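Local structure of Isomerase/lactonizing enzyme (Agrobacterium fabrum str. C58, 2NQL) at residues A305-G319 / L334-I346. The protein belongs to the enolase superfamily, with an N-terminal capping domain and a barrel domain that holds a sodium ion. Numbering follows the deposited sequence. Where two conformers were deposited one is given.
Sequences AAEHGIDVIPHATVG and LSMLKGHEFQHSI
Glu341 reaches Ala316 on a nearly straight chain: CG is anti to the backbone N (chi1 -168°) and the rest stays extended. Its OE1 accepts a hydrogen bond from Ala316 N at 3.0 Å, the donor lying above the carboxylate plane. The same oxygen lies 3.2 Å from CD2 of His315, whose ring runs beside Glu341 with its plane 72° from the carboxylate. The other carboxylate oxygen, OE2, is hydrogen-bonded to Ser158, so both oxygens are held. Glu341 N in turn donates to Pro314 O at 2.9 Å. The Pro314 ring crosses His340 at about a right angle. Pro314 CB sits over one face of the His340 ring, 3.8 Å from its centroid, in a CH-pi contact. Ring rotation is fixed by His340 ND1, which donates to Glu341 O, and by His340 NE2, which is hydrogen-bonded to Ser327.

Earlier in the chain, Val312 pairs with Leu337 in a single beta bridge. Val312 N donates to Met336 O, and Lys338 N donates to Val312 O at 3.0 Å. Met336 is bent at chi2 and chi3 and folds back over the end of helix 295-308. Its CG comes 3.4 Å from Ala306 CA, and its CE lies by Gly309, where a Schellman motif ends the helix. At the surface, Lys338 curls over Asp311, and its NZ forms a salt bridge with OD1 at 3.1 Å. Beyond Ala316, Val318 CG2 meets Ile346 CD1.

Strand 311-312 pairs with 285-286, and strand 340-342 lies parallel to the first barrel strand, 152-158. The contact thus spans the last two strands, at the seam where the enolase-superfamily barrel closes. His315, its ND1 hydrogen-bonded to Glu289, lies close to the sodium ion bound by Glu240 and Glu266, so the contact borders the metal site.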
loop_
_atom_site.group_PDB
_atom_site.type_symbol
_atom_site.label_atom_id
_atom_site.label_comp_id
_atom_site.label_asym_id
_atom_site.label_seq_id
_atom_site.Cartn_x
_atom_site.Cartn_y
_atom_site.Cartn_z
ATOM N N ALA A 305 -6.439 -13.489 15.816
ATOM C CA ALA A 305 -5.741 -13.497 17.096
ATOM C C ALA A 305 -6.302 -14.569 18.038
ATOM O O ALA A 305 -5.526 -15.270 18.709
ATOM C CB ALA A 305 -5.807 -12.122 17.756
ATOM N N ALA A 306 -7.631 -14.677 18.077
ATOM C CA ALA A 306 -8.324 -15.720 18.868
ATOM C C ALA A 306 -7.937 -17.131 18.453
ATOM O O ALA A 306 -7.757 -18.005 19.313
ATOM C CB ALA A 306 -9.851 -15.540 18.828
ATOM N N GLU A 307 -7.768 -17.343 17.149
ATOM C CA GLU A 307 -7.292 -18.630 16.616
ATOM C C GLU A 307 -5.925 -19.062 17.125
ATOM O O GLU A 307 -5.616 -20.259 17.134
ATOM C CB GLU A 307 -7.283 -18.630 15.084
ATOM C CG GLU A 307 -8.659 -18.748 14.445
ATOM C CD GLU A 307 -8.656 -18.378 12.964
ATOM O OE1 GLU A 307 -7.675 -18.708 12.261
ATOM O OE2 GLU A 307 -9.640 -17.755 12.503
ATOM N N HIS A 308 -5.098 -18.101 17.525
ATOM C CA HIS A 308 -3.700 -18.361 17.793
ATOM C C HIS A 308 -3.288 -17.948 19.197
ATOM O O HIS A 308 -2.099 -17.966 19.549
ATOM C CB HIS A 308 -2.841 -17.718 16.705
ATOM C CG HIS A 308 -2.975 -18.400 15.379
ATOM N ND1 HIS A 308 -2.213 -19.494 15.025
ATOM C CD2 HIS A 308 -3.743 -18.109 14.301
ATOM C CE1 HIS A 308 -2.526 -19.862 13.794
ATOM N NE2 HIS A 308 -3.453 -19.038 13.334
ATOM N N GLY A 309 -4.297 -17.588 19.999
ATOM C CA GLY A 309 -4.096 -17.136 21.367
ATOM C C GLY A 309 -3.205 -15.918 21.485
ATOM O O GLY A 309 -2.405 -15.824 22.404
ATOM N N ILE A 310 -3.328 -14.997 20.528
ATOM C CA ILE A 310 -2.554 -13.756 20.531
ATOM C C ILE A 310 -3.429 -12.688 21.195
ATOM O O ILE A 310 -4.596 -12.545 20.826
ATOM C CB ILE A 310 -2.168 -13.348 19.058
ATOM C CG1 ILE A 310 -1.272 -14.451 18.447
ATOM C CG2 ILE A 310 -1.446 -11.970 19.036
ATOM C CD1 ILE A 310 -1.000 -14.342 16.951
ATOM N N ASP A 311 -2.874 -11.965 22.178
ATOM C CA ASP A 311 -3.581 -10.830 22.818
ATOM C C ASP A 311 -3.786 -9.660 21.845
ATOM O O ASP A 311 -2.988 -9.453 20.950
ATOM C CB ASP A 311 -2.810 -10.342 24.044
ATOM C CG ASP A 311 -2.829 -11.359 25.185
ATOM O OD1 ASP A 311 -3.674 -12.273 25.162
ATOM O OD2 ASP A 311 -2.003 -11.241 26.101
ATOM N N VAL A 312 -4.870 -8.918 22.027
ATOM C CA VAL A 312 -5.163 -7.746 21.196
ATOM C C VAL A 312 -5.160 -6.499 22.088
ATOM O O VAL A 312 -5.944 -6.401 23.047
ATOM C CB VAL A 312 -6.516 -7.898 20.483
ATOM C CG1 VAL A 312 -6.832 -6.648 19.655
ATOM C CG2 VAL A 312 -6.529 -9.180 19.609
ATOM N N ILE A 313 -4.244 -5.579 21.794
ATOM C CA ILE A 313 -4.154 -4.294 22.505
ATOM C C ILE A 313 -4.046 -3.174 21.456
ATOM O O ILE A 313 -2.934 -2.834 21.031
ATOM C CB ILE A 313 -2.959 -4.274 23.505
ATOM C CG1 ILE A 313 -3.018 -5.485 24.459
ATOM C CG2 ILE A 313 -2.940 -2.977 24.311
ATOM C CD1 ILE A 313 -1.825 -5.622 25.357
ATOM N N PRO A 314 -5.202 -2.665 20.982
ATOM C CA PRO A 314 -5.230 -1.704 19.887
ATOM C C PRO A 314 -4.505 -0.395 20.148
ATOM O O PRO A 314 -4.374 0.067 21.300
ATOM C CB PRO A 314 -6.719 -1.472 19.652
ATOM C CG PRO A 314 -7.372 -2.730 20.137
ATOM C CD PRO A 314 -6.570 -3.025 21.383
ATOM N N HIS A 315 -4.030 0.158 19.041
ATOM C CA HIS A 315 -3.330 1.423 18.950
ATOM C C HIS A 315 -4.327 2.585 19.034
ATOM O O HIS A 315 -5.548 2.420 18.815
ATOM C CB HIS A 315 -2.627 1.388 17.576
ATOM C CG HIS A 315 -1.785 2.587 17.251
ATOM N ND1 HIS A 315 -2.183 3.546 16.346
ATOM C CD2 HIS A 315 -0.544 2.943 17.649
ATOM C CE1 HIS A 315 -1.230 4.449 16.214
ATOM N NE2 HIS A 315 -0.219 4.101 16.987
ATOM N N ALA A 316 -3.796 3.764 19.340
ATOM C CA ALA A 316 -4.546 5.016 19.265
ATOM C C ALA A 316 -3.631 6.134 18.776
ATOM O O ALA A 316 -2.389 6.066 18.924
ATOM C CB ALA A 316 -5.152 5.373 20.654
ATOM N N THR A 317 -4.236 7.168 18.210
ATOM C CA THR A 317 -3.495 8.167 17.478
ATOM C C THR A 317 -4.245 9.491 17.352
ATOM O O THR A 317 -5.377 9.621 17.811
ATOM C CB THR A 317 -3.065 7.619 16.084
ATOM O OG1 THR A 317 -2.098 8.510 15.520
ATOM C CG2 THR A 317 -4.239 7.490 15.148
ATOM N N VAL A 318 -3.594 10.475 16.733
ATOM C CA VAL A 318 -4.197 11.745 16.363
ATOM C C VAL A 318 -5.441 11.493 15.508
ATOM O O VAL A 318 -5.395 10.779 14.513
ATOM C CB VAL A 318 -3.163 12.590 15.561
ATOM C CG1 VAL A 318 -3.821 13.744 14.804
ATOM C CG2 VAL A 318 -2.045 13.092 16.511
ATOM N N GLY A 319 -6.548 12.083 15.923
ATOM C CA GLY A 319 -7.790 11.982 15.179
ATOM C C GLY A 319 -8.868 12.705 15.954
ATOM O O GLY A 319 -8.615 13.184 17.068
ATOM N N LEU A 334 -14.117 -8.507 21.209
ATOM C CA LEU A 334 -12.976 -9.390 20.968
ATOM C C LEU A 334 -12.569 -10.147 22.216
ATOM O O LEU A 334 -12.223 -9.549 23.231
ATOM C CB LEU A 334 -11.776 -8.622 20.394
ATOM C CG LEU A 334 -11.994 -7.811 19.097
ATOM C CD1 LEU A 334 -10.699 -7.086 18.645
ATOM C CD2 LEU A 334 -12.521 -8.700 17.980
ATOM N N SER A 335 -12.603 -11.477 22.121
ATOM C CA SER A 335 -12.231 -12.369 23.230
ATOM C C SER A 335 -10.781 -12.204 23.694
ATOM O O SER A 335 -10.479 -12.373 24.880
ATOM C CB SER A 335 -12.518 -13.820 22.845
ATOM O OG SER A 335 -11.661 -14.224 21.786
ATOM N N MET A 336 -9.888 -11.845 22.766
ATOM C CA MET A 336 -8.487 -11.660 23.082
ATOM C C MET A 336 -8.099 -10.236 23.531
ATOM O O MET A 336 -6.919 -9.977 23.797
ATOM C CB MET A 336 -7.632 -12.069 21.879
ATOM C CG MET A 336 -7.846 -13.494 21.403
ATOM S SD MET A 336 -7.590 -14.711 22.734
ATOM C CE MET A 336 -5.908 -14.418 23.264
ATOM N N LEU A 337 -9.072 -9.326 23.607
ATOM C CA LEU A 337 -8.803 -7.964 24.091
ATOM C C LEU A 337 -8.273 -7.924 25.529
ATOM O O LEU A 337 -8.931 -8.407 26.459
ATOM C CB LEU A 337 -10.037 -7.067 23.979
ATOM C CG LEU A 337 -9.724 -5.586 24.274
ATOM C CD1 LEU A 337 -9.155 -4.942 23.035
ATOM C CD2 LEU A 337 -10.973 -4.871 24.686
ATOM N N LYS A 338 -7.096 -7.329 25.699
ATOM C CA LYS A 338 -6.554 -7.073 27.030
ATOM C C LYS A 338 -6.736 -5.630 27.498
ATOM O O LYS A 338 -6.769 -5.357 28.695
ATOM C CB LYS A 338 -5.102 -7.520 27.121
ATOM C CG LYS A 338 -4.932 -9.033 26.911
ATOM C CD LYS A 338 -5.540 -9.825 28.078
ATOM C CE LYS A 338 -5.311 -11.317 27.952
ATOM N NZ LYS A 338 -6.238 -11.941 26.940
ATOM N N GLY A 339 -6.866 -4.719 26.541
ATOM C CA GLY A 339 -7.059 -3.295 26.806
ATOM C C GLY A 339 -6.659 -2.519 25.557
ATOM O O GLY A 339 -6.613 -3.089 24.456
ATOM N N HIS A 340 -6.362 -1.239 25.711
ATOM C CA HIS A 340 -6.363 -0.301 24.571
ATOM C C HIS A 340 -5.472 0.900 24.876
ATOM O O HIS A 340 -5.453 1.429 26.002
ATOM C CB HIS A 340 -7.813 0.109 24.284
ATOM C CG HIS A 340 -8.062 0.664 22.908
ATOM N ND1 HIS A 340 -7.498 1.841 22.453
ATOM C CD2 HIS A 340 -8.879 0.225 21.911
ATOM C CE1 HIS A 340 -7.947 2.099 21.233
ATOM N NE2 HIS A 340 -8.778 1.127 20.876
ATOM N N GLU A 341 -4.695 1.319 23.881
ATOM C CA GLU A 341 -3.912 2.549 24.017
ATOM C C GLU A 341 -4.802 3.769 24.282
ATOM O O GLU A 341 -5.893 3.899 23.708
ATOM C CB GLU A 341 -3.024 2.754 22.794
ATOM C CG GLU A 341 -1.970 3.838 22.970
ATOM C CD GLU A 341 -0.961 3.867 21.837
ATOM O OE1 GLU A 341 -1.194 3.211 20.821
ATOM O OE2 GLU A 341 0.066 4.544 21.958
ATOM N N PHE A 342 -4.331 4.618 25.196
ATOM C CA PHE A 342 -4.984 5.872 25.533
ATOM C C PHE A 342 -3.993 7.040 25.396
ATOM O O PHE A 342 -2.995 7.143 26.118
ATOM C CB PHE A 342 -5.589 5.786 26.957
ATOM C CG PHE A 342 -6.159 7.090 27.483
ATOM C CD1 PHE A 342 -7.197 7.767 26.818
ATOM C CD2 PHE A 342 -5.684 7.624 28.688
ATOM C CE1 PHE A 342 -7.739 8.952 27.340
ATOM C CE2 PHE A 342 -6.245 8.821 29.213
ATOM C CZ PHE A 342 -7.249 9.479 28.534
ATOM N N GLN A 343 -4.279 7.907 24.432
ATOM C CA GLN A 343 -3.497 9.111 24.194
ATOM C C GLN A 343 -4.192 10.268 24.876
ATOM O O GLN A 343 -4.981 10.978 24.252
ATOM C CB GLN A 343 -3.413 9.386 22.690
ATOM C CG GLN A 343 -2.651 8.340 21.901
ATOM C CD GLN A 343 -1.211 8.732 21.684
ATOM O OE1 GLN A 343 -0.302 8.171 22.300
ATOM N NE2 GLN A 343 -0.992 9.711 20.810
ATOM N N HIS A 344 -3.909 10.441 26.164
ATOM C CA HIS A 344 -4.584 11.427 26.982
ATOM C C HIS A 344 -4.568 12.838 26.383
ATOM O O HIS A 344 -5.578 13.530 26.397
ATOM C CB HIS A 344 -3.980 11.404 28.393
ATOM C CG HIS A 344 -2.489 11.575 28.419
ATOM N ND1 HIS A 344 -1.886 12.796 28.635
ATOM C CD2 HIS A 344 -1.484 10.688 28.219
ATOM C CE1 HIS A 344 -0.572 12.649 28.600
ATOM N NE2 HIS A 344 -0.301 11.380 28.348
ATOM N N SER A 345 -3.429 13.213 25.799
ATOM C CA SER A 345 -3.182 14.544 25.275
ATOM C C SER A 345 -4.003 14.835 24.031
ATOM O O SER A 345 -4.185 15.988 23.674
ATOM C CB SER A 345 -1.720 14.623 24.851
ATOM O OG SER A 345 -0.850 14.373 25.936
ATOM N N ILE A 346 -4.451 13.780 23.353
ATOM C CA ILE A 346 -5.268 13.924 22.146
ATOM C C ILE A 346 -6.750 13.837 22.531
ATOM O O ILE A 346 -7.573 14.649 22.099
ATOM C CB ILE A 346 -4.930 12.787 21.109
ATOM C CG1 ILE A 346 -3.444 12.816 20.706
ATOM C CG2 ILE A 346 -5.845 12.885 19.866
ATOM C CD1 ILE A 346 -2.978 14.129 20.044
#